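Local coordinates for protein UDP-N-acetylglucosamine 2-epimerase (Listeria monocytogenes, PDB 3OT5) that probably catalyses the reversible C2 epimerisation of UDP-N-acetylglucosamine to UDP-N-acetylmannosamine, at residues W151-Y154 with E160-R163; H173-K178 with E182-E187; E246-I251 with T258-P263. All blocks are in the same frame, centred on the assembly; numbering follows the deposited sequence.

Contacts 1 and 2 belong to one half of the chain, built on the seven-stranded parallel sheet. Contact 3 belongs to the other half, built on the six-stranded sheet, and its centre lies about 37 Å from that of contact 1. Contact 1 is a surface contact around a mostly polar centre, a buried glutamate. Contacts 2 and 3 are buried and set a helix on a strand. Contact 3 uses valine against leucine. Contact 2 uses a leucine against histidine and serine, and also has an exposed charged end. Contacts 1 and 2 touch: Trp151 CZ3 is 3.2 Å from Glu187 OE2. Helix 159-169 of contact 1 precedes strand 172-175 of contact 2 in the chain.

Contact 1 (W151-Y154 with E160-R163); sequences WNKY and EMNR
Glu160 reaches from the first turn of helix 159-169 to the backbone of Trp151, in the loop that leads from strand 140-144 into this helix. The two strands flanking the helix, 140-144 and 172-175, are parallel neighbours, so this is the first connection of a beta-alpha-beta crossover in a Rossmann-like sheet.

The tight part is built on Glu160. Its CG is anti to the backbone N (chi1 176°), and a bend at chi2 turns the carboxylate toward Trp151. Trp151 N donates to Glu160 OE2 at 2.8 Å, from above the carboxylate plane. Gln164 also donates to OE2. Arg163 grips the other oxygen side-on: NE and NH2 both lie 2.8 Å from Glu160 OE1, which sits in the guanidinium plane. Thr150 N is a third donor to OE1, while Asp123 pairs with the far end of Arg163. The buried carboxylate is thus held at both oxygens, which fixes its rotation. Glu160 CG also packs against Asn152 O at 3.4 Å.

The looser side faces solvent. Lys153 and Met161 run side by side and point the same way, meeting only through Met161 CE, 3.7 Å from Lys153 CB. Asn152 OD1 accepts from Tyr154 N in an Asx turn, which shapes the loop here. Between the backbones sits a water. It donates to Lys153 O at 2.6 Å and accepts from Met161 N at 2.8 Å.

Contact 2 (H173-K178 with E182-E187); sequences HFSPTK and ENLLAE
Strand 172-175 ends at Ser175, the chain turns through Pro176 and Thr177, and helix 178-186 then folds back over the strand, bringing the CA atoms of His173 and Leu184 to 8.7 Å. Early in the helix, Glu182 N donates to Lys178 O at 2.9 Å with an N-H...O angle of 164°. Thr177 is the N-cap, and its OG1 accepts from Ala180 N.

Leu184 carries the buried part. Its CB points at the strand, and the two methyls divide the work. CD1 reaches both strand residues: it lies 3.5 Å from Ser175 OG and 3.8 Å from His173 CB. CD2 comes to 4.1 Å from His173 ND1. The leucine crosses the imidazole at a slant, with CD1 meeting the ring obliquely. With OG anti to the carbonyl carbon (chi1 -62°), the Ser175 hydroxyl lies beside Leu184 CD1 and is bonded to Ala146 O, so it is satisfied although a methyl packs against it. Ile194 of the next strand also touches Leu184.

The other end is exposed. Lys178 is fully extended, with CG anti to its backbone N (chi1 -175°), and the glutamate chain runs across it. Glu182 OE1 touches Lys178 CE at 3.6 Å, but NZ of Lys178 stays 4.5 Å from that oxygen. The charges are therefore near neighbours rather than a salt bridge, and any attraction is probably modest.

Strand 172-175, helix 178-186 and strand 194-196 form a beta-alpha-beta unit. A capped helix laid on its own strand by an inward leucine, at the last crossover of the parallel sheet, is in keeping with a Rossmann-like domain.

Contact 3 (E246-I251 with T258-P263); sequences EAVREI and TELVYP
Val248 of helix 240-254 faces Leu260 of strand 258-263, and the two side chains cross at about a right angle. The helix links strand 225-229 to strand 258-263. These strands are parallel neighbours in the six-stranded sheet, so the contact packs the helix of a beta-alpha-beta unit on its second strand.

The CB of Val248 points at the strand and already touches it, 3.7 Å from Leu260 CD2. Of the two methyls, CG2 goes furthest into the contact and lies 3.6 Å from the same Leu260 CD2. A chi1 of -67° puts CG2 between the backbone N and the carbonyl carbon. CG1 is turned away from this meeting and is 4.7 Å from Leu260 CD2. One leucine methyl therefore rests against the valine's branch point and one of its methyls. On the leucine side, CG is anti to the backbone N (chi1 171°). CD2 continues the chain anti to CA and leads toward the helix, while CD1 takes the bent branch.

Other parts of the fold close in around the pair. Met229 and Leu278 touch Val248, and Ile284 touches Leu260.

Nearer the start of the strand, Ile251 and Thr258 approach more loosely. Thr258 OG1 is 4.2 Å from Ile251 O, and the hydroxyl is instead bonded to Arg255 O, in the turn between helix and strand.

Methyl and methine carbons make the close contacts here. Polar ties of the helix, such as Arg249 to Gly279 O, lie elsewhere on it. At this contact it is probably held by dispersion and the exclusion of water.

Contact 1 (W151-Y154 with E160-R163)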
# COMPACT_ATOMS: atom_id res chain seq x y z
N TRP A 151 -2.56 -15.34 -11.01
CA TRP A 151 -2.33 -16.44 -11.95
C TRP A 151 -2.99 -16.19 -13.32
O TRP A 151 -3.07 -17.10 -14.16
CB TRP A 151 -2.81 -17.78 -11.36
CG TRP A 151 -2.30 -18.06 -9.96
CD1 TRP A 151 -3.03 -18.03 -8.80
CD2 TRP A 151 -0.96 -18.38 -9.59
NE1 TRP A 151 -2.22 -18.34 -7.73
CE2 TRP A 151 -0.95 -18.55 -8.18
CE3 TRP A 151 0.23 -18.55 -10.30
CZ2 TRP A 151 0.21 -18.89 -7.48
CZ3 TRP A 151 1.38 -18.88 -9.60
CH2 TRP A 151 1.36 -19.04 -8.20
N ASN A 152 -3.47 -14.97 -13.53
CA ASN A 152 -4.06 -14.58 -14.79
C ASN A 152 -3.12 -13.59 -15.47
O ASN A 152 -3.06 -12.42 -15.12
CB ASN A 152 -5.45 -13.98 -14.58
CG ASN A 152 -6.12 -13.64 -15.89
OD1 ASN A 152 -5.46 -13.27 -16.87
ND2 ASN A 152 -7.43 -13.75 -15.92
N LYS A 153 -2.37 -14.06 -16.46
CA LYS A 153 -1.39 -13.22 -17.14
C LYS A 153 -1.92 -11.88 -17.68
O LYS A 153 -1.13 -10.95 -17.85
CB LYS A 153 -0.67 -14.01 -18.23
CG LYS A 153 -1.55 -14.59 -19.31
CD LYS A 153 -0.75 -15.44 -20.30
CE LYS A 153 0.33 -14.61 -21.03
NZ LYS A 153 1.07 -15.39 -22.06
N TYR A 154 -3.22 -11.76 -17.91
CA TYR A 154 -3.80 -10.52 -18.42
C TYR A 154 -4.69 -9.73 -17.43
O TYR A 154 -5.40 -8.82 -17.84
CB TYR A 154 -4.62 -10.77 -19.69
CG TYR A 154 -3.86 -11.40 -20.83
CD1 TYR A 154 -2.66 -10.86 -21.26
CD2 TYR A 154 -4.39 -12.47 -21.54
CE1 TYR A 154 -1.96 -11.41 -22.32
CE2 TYR A 154 -3.71 -13.03 -22.61
CZ TYR A 154 -2.50 -12.50 -23.00
OH TYR A 154 -1.81 -13.04 -24.05
N GLU A 160 0.54 -8.56 -13.26
CA GLU A 160 0.70 -9.98 -12.90
C GLU A 160 1.98 -10.52 -13.55
O GLU A 160 2.81 -11.18 -12.90
CB GLU A 160 -0.49 -10.81 -13.35
CG GLU A 160 -0.36 -12.32 -13.11
CD GLU A 160 -0.34 -12.74 -11.64
OE1 GLU A 160 -0.53 -11.90 -10.74
OE2 GLU A 160 -0.16 -13.94 -11.40
N MET A 161 2.15 -10.24 -14.84
CA MET A 161 3.34 -10.72 -15.54
C MET A 161 4.58 -10.04 -14.98
O MET A 161 5.61 -10.68 -14.84
CB MET A 161 3.26 -10.49 -17.04
CG MET A 161 4.43 -11.14 -17.80
SD MET A 161 4.42 -12.96 -17.58
CE MET A 161 2.95 -13.42 -18.47
N ASN A 162 4.48 -8.76 -14.65
CA ASN A 162 5.62 -8.07 -14.07
C ASN A 162 6.12 -8.79 -12.84
O ASN A 162 7.29 -9.15 -12.77
CB ASN A 162 5.30 -6.61 -13.73
CG ASN A 162 5.28 -5.73 -14.96
OD1 ASN A 162 5.83 -6.10 -15.98
ND2 ASN A 162 4.63 -4.55 -14.88
N ARG A 163 5.23 -9.06 -11.90
CA ARG A 163 5.65 -9.71 -10.67
C ARG A 163 6.10 -11.15 -10.86
O ARG A 163 6.90 -11.67 -10.06
CB ARG A 163 4.57 -9.57 -9.60
CG ARG A 163 3.24 -10.17 -9.93
CD ARG A 163 2.19 -9.47 -9.10
NE ARG A 163 0.84 -9.87 -9.43
CZ ARG A 163 -0.24 -9.22 -9.02
NH1 ARG A 163 -0.10 -8.11 -8.29
NH2 ARG A 163 -1.45 -9.65 -9.34
O HOH W 1 0.15 -9.14 -16.49

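Contact 2 (H173-K178 with E182-E187)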
# COMPACT_ATOMS: atom_id res chain seq x y z
N HIS A 173 13.35 -12.71 -2.01
CA HIS A 173 11.97 -12.28 -2.06
C HIS A 173 11.49 -11.90 -0.69
O HIS A 173 11.67 -12.65 0.28
CB HIS A 173 11.12 -13.44 -2.58
CG HIS A 173 11.63 -14.04 -3.84
ND1 HIS A 173 11.16 -13.69 -5.08
CD2 HIS A 173 12.61 -14.96 -4.05
CE1 HIS A 173 11.80 -14.38 -6.01
NE2 HIS A 173 12.69 -15.15 -5.41
N PHE A 174 10.88 -10.73 -0.61
CA PHE A 174 10.35 -10.24 0.62
C PHE A 174 8.84 -10.24 0.40
O PHE A 174 8.29 -9.33 -0.19
CB PHE A 174 10.94 -8.85 0.91
CG PHE A 174 12.44 -8.80 0.77
CD1 PHE A 174 13.26 -9.41 1.70
CD2 PHE A 174 13.03 -8.13 -0.30
CE1 PHE A 174 14.63 -9.36 1.58
CE2 PHE A 174 14.40 -8.06 -0.43
CZ PHE A 174 15.22 -8.69 0.52
N SER A 175 8.19 -11.31 0.84
CA SER A 175 6.76 -11.46 0.67
C SER A 175 6.01 -10.72 1.76
O SER A 175 6.47 -10.65 2.89
CB SER A 175 6.37 -12.93 0.69
OG SER A 175 6.98 -13.63 -0.38
N PRO A 176 4.86 -10.15 1.41
CA PRO A 176 4.13 -9.45 2.44
C PRO A 176 3.33 -10.41 3.29
O PRO A 176 3.04 -10.10 4.44
CB PRO A 176 3.20 -8.54 1.63
CG PRO A 176 2.92 -9.32 0.41
CD PRO A 176 4.20 -10.05 0.10
N THR A 177 3.00 -11.58 2.75
CA THR A 177 2.19 -12.54 3.49
C THR A 177 2.63 -13.98 3.28
O THR A 177 3.44 -14.29 2.39
CB THR A 177 0.72 -12.47 3.04
OG1 THR A 177 0.64 -12.80 1.64
CG2 THR A 177 0.15 -11.07 3.26
N LYS A 178 2.07 -14.86 4.11
CA LYS A 178 2.37 -16.27 4.04
C LYS A 178 1.93 -16.77 2.66
O LYS A 178 2.65 -17.55 2.02
CB LYS A 178 1.65 -17.03 5.16
CG LYS A 178 2.02 -18.52 5.22
CD LYS A 178 1.28 -19.26 6.34
CE LYS A 178 1.64 -20.75 6.37
NZ LYS A 178 0.96 -21.51 7.48
N GLU A 182 3.89 -18.88 -0.26
CA GLU A 182 3.42 -20.13 -0.83
C GLU A 182 3.34 -20.06 -2.36
O GLU A 182 3.68 -21.02 -3.04
CB GLU A 182 2.07 -20.51 -0.23
CG GLU A 182 2.16 -20.88 1.24
CD GLU A 182 0.82 -21.03 1.90
OE1 GLU A 182 0.77 -21.66 2.98
OE2 GLU A 182 -0.19 -20.53 1.35
N ASN A 183 2.87 -18.94 -2.89
CA ASN A 183 2.82 -18.76 -4.34
C ASN A 183 4.19 -18.96 -4.93
O ASN A 183 4.35 -19.64 -5.94
CB ASN A 183 2.32 -17.36 -4.70
CG ASN A 183 0.86 -17.15 -4.35
OD1 ASN A 183 0.12 -18.10 -4.13
ND2 ASN A 183 0.43 -15.91 -4.31
N LEU A 184 5.19 -18.37 -4.28
CA LEU A 184 6.56 -18.48 -4.76
C LEU A 184 7.04 -19.92 -4.63
O LEU A 184 7.72 -20.42 -5.53
CB LEU A 184 7.47 -17.50 -4.03
CG LEU A 184 7.21 -16.03 -4.42
CD1 LEU A 184 7.83 -15.07 -3.41
CD2 LEU A 184 7.71 -15.77 -5.86
N LEU A 185 6.67 -20.59 -3.54
CA LEU A 185 7.06 -21.98 -3.35
C LEU A 185 6.45 -22.89 -4.42
O LEU A 185 7.11 -23.80 -4.90
CB LEU A 185 6.68 -22.49 -1.96
CG LEU A 185 7.45 -21.86 -0.80
CD1 LEU A 185 6.91 -22.37 0.53
CD2 LEU A 185 8.94 -22.15 -0.93
N ALA A 186 5.19 -22.63 -4.78
CA ALA A 186 4.50 -23.43 -5.80
C ALA A 186 5.18 -23.32 -7.16
O ALA A 186 5.08 -24.22 -8.00
CB ALA A 186 3.02 -23.04 -5.89
N GLU A 187 5.88 -22.20 -7.39
CA GLU A 187 6.63 -22.00 -8.63
C GLU A 187 8.05 -22.57 -8.52
O GLU A 187 8.88 -22.37 -9.40
CB GLU A 187 6.68 -20.52 -8.99
CG GLU A 187 5.32 -19.93 -9.33
CD GLU A 187 5.34 -18.43 -9.49
OE1 GLU A 187 6.31 -17.78 -9.03
OE2 GLU A 187 4.36 -17.89 -10.05

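Contact 3 (E246-I251 with T258-P263)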
# COMPACT_ATOMS: atom_id res chain seq x y z
N GLU A 246 -26.58 6.68 -0.49
CA GLU A 246 -27.83 6.69 0.25
C GLU A 246 -27.65 5.94 1.57
O GLU A 246 -28.21 6.33 2.58
CB GLU A 246 -28.96 6.07 -0.58
CG GLU A 246 -29.37 6.91 -1.78
CD GLU A 246 -30.46 6.27 -2.63
OE1 GLU A 246 -31.17 7.00 -3.36
OE2 GLU A 246 -30.63 5.04 -2.57
N ALA A 247 -26.83 4.89 1.55
CA ALA A 247 -26.58 4.10 2.75
C ALA A 247 -25.89 4.93 3.83
O ALA A 247 -26.35 4.96 4.97
CB ALA A 247 -25.73 2.88 2.41
N VAL A 248 -24.78 5.58 3.47
CA VAL A 248 -24.02 6.39 4.42
C VAL A 248 -24.81 7.62 4.88
O VAL A 248 -24.72 8.04 6.03
CB VAL A 248 -22.61 6.75 3.88
CG1 VAL A 248 -21.76 5.48 3.77
CG2 VAL A 248 -22.68 7.45 2.53
N ARG A 249 -25.61 8.20 3.98
CA ARG A 249 -26.46 9.32 4.34
C ARG A 249 -27.34 8.87 5.50
O ARG A 249 -27.45 9.54 6.53
CB ARG A 249 -27.35 9.70 3.16
CG ARG A 249 -28.41 10.75 3.44
CD ARG A 249 -27.86 12.17 3.56
NE ARG A 249 -28.94 13.12 3.83
CZ ARG A 249 -28.88 14.44 3.64
NH1 ARG A 249 -27.80 15.00 3.11
NH2 ARG A 249 -29.94 15.19 3.93
N GLU A 250 -27.97 7.71 5.31
CA GLU A 250 -28.87 7.15 6.32
C GLU A 250 -28.14 6.79 7.63
O GLU A 250 -28.72 6.92 8.71
CB GLU A 250 -29.62 5.94 5.74
CG GLU A 250 -30.68 5.37 6.67
CD GLU A 250 -31.58 4.33 6.00
OE1 GLU A 250 -32.27 3.59 6.73
OE2 GLU A 250 -31.60 4.25 4.75
N ILE A 251 -26.89 6.35 7.53
CA ILE A 251 -26.10 6.02 8.71
C ILE A 251 -25.89 7.32 9.50
O ILE A 251 -26.11 7.37 10.72
CB ILE A 251 -24.71 5.41 8.35
CG1 ILE A 251 -24.87 4.06 7.65
CG2 ILE A 251 -23.86 5.21 9.58
CD1 ILE A 251 -23.56 3.50 7.08
N THR A 258 -22.01 10.90 14.63
CA THR A 258 -21.09 10.49 13.57
C THR A 258 -20.94 11.58 12.53
O THR A 258 -21.83 12.41 12.34
CB THR A 258 -21.60 9.26 12.79
OG1 THR A 258 -22.82 9.58 12.12
CG2 THR A 258 -21.82 8.07 13.72
N GLU A 259 -19.80 11.58 11.87
CA GLU A 259 -19.53 12.51 10.79
C GLU A 259 -18.91 11.70 9.66
O GLU A 259 -18.19 10.74 9.90
CB GLU A 259 -18.62 13.66 11.22
CG GLU A 259 -19.27 14.59 12.22
CD GLU A 259 -18.53 15.91 12.38
OE1 GLU A 259 -17.72 16.26 11.49
OE2 GLU A 259 -18.80 16.60 13.39
N LEU A 260 -19.24 12.08 8.43
CA LEU A 260 -18.76 11.39 7.25
C LEU A 260 -17.87 12.29 6.44
O LEU A 260 -18.20 13.45 6.22
CB LEU A 260 -19.95 10.94 6.39
CG LEU A 260 -19.67 10.37 4.98
CD1 LEU A 260 -18.79 9.14 4.99
CD2 LEU A 260 -20.99 10.06 4.26
N VAL A 261 -16.72 11.77 6.05
CA VAL A 261 -15.79 12.48 5.20
C VAL A 261 -15.71 11.65 3.93
O VAL A 261 -15.47 10.45 3.98
CB VAL A 261 -14.39 12.62 5.83
CG1 VAL A 261 -13.43 13.27 4.83
CG2 VAL A 261 -14.47 13.43 7.10
N TYR A 262 -15.97 12.29 2.80
CA TYR A 262 -15.93 11.62 1.53
C TYR A 262 -15.14 12.40 0.51
O TYR A 262 -15.65 13.36 -0.06
CB TYR A 262 -17.35 11.37 0.99
CG TYR A 262 -17.32 10.80 -0.41
CD1 TYR A 262 -16.83 9.52 -0.64
CD2 TYR A 262 -17.77 11.53 -1.50
CE1 TYR A 262 -16.77 8.99 -1.93
CE2 TYR A 262 -17.73 11.01 -2.79
CZ TYR A 262 -17.23 9.74 -3.00
OH TYR A 262 -17.18 9.23 -4.28
N PRO A 263 -13.88 12.03 0.30
CA PRO A 263 -13.09 12.68 -0.72
C PRO A 263 -13.74 12.30 -2.04
O PRO A 263 -13.65 11.15 -2.46
CB PRO A 263 -11.70 12.05 -0.57
CG PRO A 263 -11.69 11.47 0.79
CD PRO A 263 -13.08 11.03 1.04